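Universal stress protein (Mycobacterium smegmatis, PDB 5AHW) binds the nucleotide second messenger cyclic AMP as a homodimeric member of the universal stress protein A family, consistent with a role in mycobacterial signalling. Local coordinates at residues B[71-75]-B[87-91]. Numbering follows the deposited sequence.
Sequences LREAN and EERPV
Residues 71-75 are a regular alpha-helical turn, phi/psi close to -62/-43, closed by Asn75 N donating to Leu71 O at 2.9 Å; they belong to helix 65-80. Residues 87-91 are extended, part of strand 86-92, which lies at the edge of the chain's sheet and hydrogen-bonds along its backbone to strand 34-41. The two axes run nearly antiparallel, at 152°, and approach to 9.1 Å, with Leu71 CA sitting 6.2 Å from Glu88 CA. Build Leu71, Ala74 and Asn75 with CA-to-CB toward the strand, and on the strand point Glu88 at the helix while Glu87 and Arg89 face away. Glu88 and Leu71 carry the contact between them. Glu88, in an mt conformation, brings its carboxylate to the helix, OE2 accepting a hydrogen bond from Asn75 ND2 (3.0 Å, N-H...O angle 149°) and OE1 resting 3.4 Å from Leu71 CB. A t chi1 on Asn75 brings its amide within reach. Leu71, rotamer mt, is buried; its CD1 packs 3.9 Å from Pro90 CD, and its side chain also touches Thr39 of the neighbouring strand. Ala74 does not touch 87-91 and packs on Ile37 and on Leu18 and Val21 of helix 15-31. On the far face, Arg89 meets Leu102 of helix 95-105. Leu71 comes about 8 Å, side chain to ligand, from the bound cyclic AMP. Helix 65-80 packs on one face of the parallel sheet beside helix 15-31 and leads through a loop into strand 86-92, the antiparallel helix-to-strand return of a beta-alpha-beta crossover in the Rossmann-like alpha/beta fold of universal stress proteins.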
ATOM      1  N   LEU B  71      20.415  -4.349  -7.722  1.00 40.30           N
ATOM      2  CA  LEU B  71      20.349  -4.153  -6.279  1.00 41.42           C
ATOM      3  C   LEU B  71      21.142  -2.924  -5.835  1.00 42.14           C
ATOM      4  O   LEU B  71      20.634  -2.211  -5.013  1.00 41.08           O
ATOM      5  CB  LEU B  71      20.760  -5.415  -5.488  1.00 41.24           C
ATOM      6  CG  LEU B  71      19.636  -6.453  -5.643  1.00 40.41           C
ATOM      7  CD1 LEU B  71      20.165  -7.838  -5.338  1.00 40.76           C
ATOM      8  CD2 LEU B  71      18.410  -6.132  -4.794  1.00 39.39           C
ATOM      9  N   ARG B  72      22.351  -2.674  -6.355  1.00 44.39           N
ATOM     10  CA  ARG B  72      23.075  -1.462  -5.937  1.00 49.86           C
ATOM     11  C   ARG B  72      22.363  -0.163  -6.339  1.00 48.92           C
ATOM     12  O   ARG B  72      22.249   0.770  -5.550  1.00 50.85           O
ATOM     13  CB  ARG B  72      24.567  -1.445  -6.329  1.00 56.14           C
ATOM     14  CG  ARG B  72      24.891  -1.741  -7.777  1.00 64.75           C
ATOM     15  CD  ARG B  72      26.403  -1.686  -8.067  1.00 75.13           C
ATOM     16  NE  ARG B  72      26.805  -2.584  -9.181  1.00 80.70           N
ATOM     17  CZ  ARG B  72      27.074  -3.893  -9.068  1.00 83.98           C
ATOM     18  NH1 ARG B  72      27.016  -4.528  -7.888  1.00 85.92           N
ATOM     19  NH2 ARG B  72      27.416  -4.583 -10.153  1.00 86.74           N
ATOM     20  N   GLU B  73      21.841  -0.076  -7.550  1.00 48.67           N
ATOM     21  CA  GLU B  73      21.089   1.116  -7.897  1.00 47.20           C
ATOM     22  C   GLU B  73      19.870   1.255  -6.988  1.00 44.47           C
ATOM     23  O   GLU B  73      19.626   2.342  -6.471  1.00 45.45           O
ATOM     24  CB  GLU B  73      20.733   1.147  -9.369  1.00 48.22           C
ATOM     25  CG  GLU B  73      19.904   2.369  -9.798  1.00 51.01           C
ATOM     26  CD  GLU B  73      20.653   3.717  -9.768  1.00 55.43           C
ATOM     27  OE1 GLU B  73      21.918   3.760  -9.687  1.00 57.19           O
ATOM     28  OE2 GLU B  73      19.936   4.754  -9.845  1.00 59.84           O
ATOM     29  N   ALA B  74      19.133   0.176  -6.738  1.00 40.72           N
ATOM     30  CA  ALA B  74      17.992   0.301  -5.838  1.00 39.73           C
ATOM     31  C   ALA B  74      18.417   0.794  -4.476  1.00 41.20           C
ATOM     32  O   ALA B  74      17.716   1.582  -3.834  1.00 41.50           O
ATOM     33  CB  ALA B  74      17.221  -1.000  -5.704  1.00 37.71           C
ATOM     34  N   ASN B  75      19.554   0.297  -4.027  1.00 42.13           N
ATOM     35  CA  ASN B  75      20.139   0.733  -2.755  1.00 44.51           C
ATOM     36  C   ASN B  75      20.433   2.250  -2.716  1.00 44.03           C
ATOM     37  O   ASN B  75      20.067   2.941  -1.777  1.00 42.70           O
ATOM     38  CB  ASN B  75      21.443  -0.043  -2.496  1.00 45.08           C
ATOM     39  CG  ASN B  75      21.915   0.069  -1.063  1.00 49.17           C
ATOM     40  OD1 ASN B  75      21.937   1.144  -0.481  1.00 49.44           O
ATOM     41  ND2 ASN B  75      22.325  -1.067  -0.483  1.00 51.46           N
ATOM     42  N   GLU B  87      19.069  -3.784   3.238  1.00 44.43           N
ATOM     43  CA  GLU B  87      19.603  -5.111   3.035  1.00 44.12           C
ATOM     44  C   GLU B  87      19.256  -5.432   1.592  1.00 41.66           C
ATOM     45  O   GLU B  87      18.160  -5.074   1.168  1.00 40.06           O
ATOM     46  CB  GLU B  87      18.890  -6.024   3.995  1.00 46.63           C
ATOM     47  CG  GLU B  87      19.377  -7.458   4.065  1.00 51.48           C
ATOM     48  CD  GLU B  87      18.665  -8.274   5.158  1.00 53.90           C
ATOM     49  OE1 GLU B  87      19.028  -8.074   6.337  1.00 56.67           O
ATOM     50  OE2 GLU B  87      17.744  -9.104   4.836  1.00 55.67           O
ATOM     51  N   GLU B  88      20.169  -6.023   0.810  1.00 40.51           N
ATOM     52  CA  GLU B  88      19.821  -6.445  -0.578  1.00 38.81           C
ATOM     53  C   GLU B  88      19.636  -7.992  -0.604  1.00 39.39           C
ATOM     54  O   GLU B  88      20.469  -8.722  -0.003  1.00 40.33           O
ATOM     55  CB  GLU B  88      20.921  -6.034  -1.544  1.00 39.67           C
ATOM     56  CG  GLU B  88      21.334  -4.582  -1.555  1.00 40.95           C
ATOM     57  CD  GLU B  88      22.595  -4.356  -2.360  1.00 43.71           C
ATOM     58  OE1 GLU B  88      23.045  -5.286  -3.015  1.00 46.95           O
ATOM     59  OE2 GLU B  88      23.181  -3.267  -2.364  1.00 46.62           O
ATOM     60  N   ARG B  89      18.564  -8.494  -1.226  1.00 36.82           N
ATOM     61  CA  ARG B  89      18.325  -9.949  -1.332  1.00 37.51           C
ATOM     62  C   ARG B  89      18.101 -10.403  -2.786  1.00 36.33           C
ATOM     63  O   ARG B  89      17.003 -10.239  -3.291  1.00 34.38           O
ATOM     64  CB  ARG B  89      17.078 -10.361  -0.554  1.00 38.15           C
ATOM     65  CG  ARG B  89      17.019  -9.942   0.897  1.00 40.40           C
ATOM     66  CD  ARG B  89      17.984 -10.704   1.772  1.00 44.69           C
ATOM     67  NE  ARG B  89      17.683 -12.110   1.570  1.00 47.59           N
ATOM     68  CZ  ARG B  89      16.935 -12.873   2.363  1.00 46.96           C
ATOM     69  NH1 ARG B  89      16.477 -12.422   3.533  1.00 45.57           N
ATOM     70  NH2 ARG B  89      16.690 -14.123   1.963  1.00 46.75           N
ATOM     71  N   PRO B  90      19.128 -10.943  -3.456  1.00 36.27           N
ATOM     72  CA  PRO B  90      18.916 -11.584  -4.743  1.00 37.08           C
ATOM     73  C   PRO B  90      18.186 -12.871  -4.487  1.00 37.13           C
ATOM     74  O   PRO B  90      18.673 -13.643  -3.756  1.00 38.04           O
ATOM     75  CB  PRO B  90      20.333 -11.901  -5.230  1.00 38.19           C
ATOM     76  CG  PRO B  90      21.187 -11.835  -4.012  1.00 39.01           C
ATOM     77  CD  PRO B  90      20.533 -10.958  -3.031  1.00 37.57           C
ATOM     78  N   VAL B  91      17.007 -13.083  -5.046  1.00 38.14           N
ATOM     79  CA  VAL B  91      16.229 -14.275  -4.768  1.00 39.38           C
ATOM     80  C   VAL B  91      16.007 -15.084  -6.031  1.00 38.32           C
ATOM     81  O   VAL B  91      15.598 -14.547  -7.067  1.00 36.28           O
ATOM     82  CB  VAL B  91      14.863 -13.930  -4.152  1.00 40.48           C
ATOM     83  CG1 VAL B  91      14.017 -15.209  -4.026  1.00 43.15           C
ATOM     84  CG2 VAL B  91      15.093 -13.317  -2.808  1.00 41.86           C
TER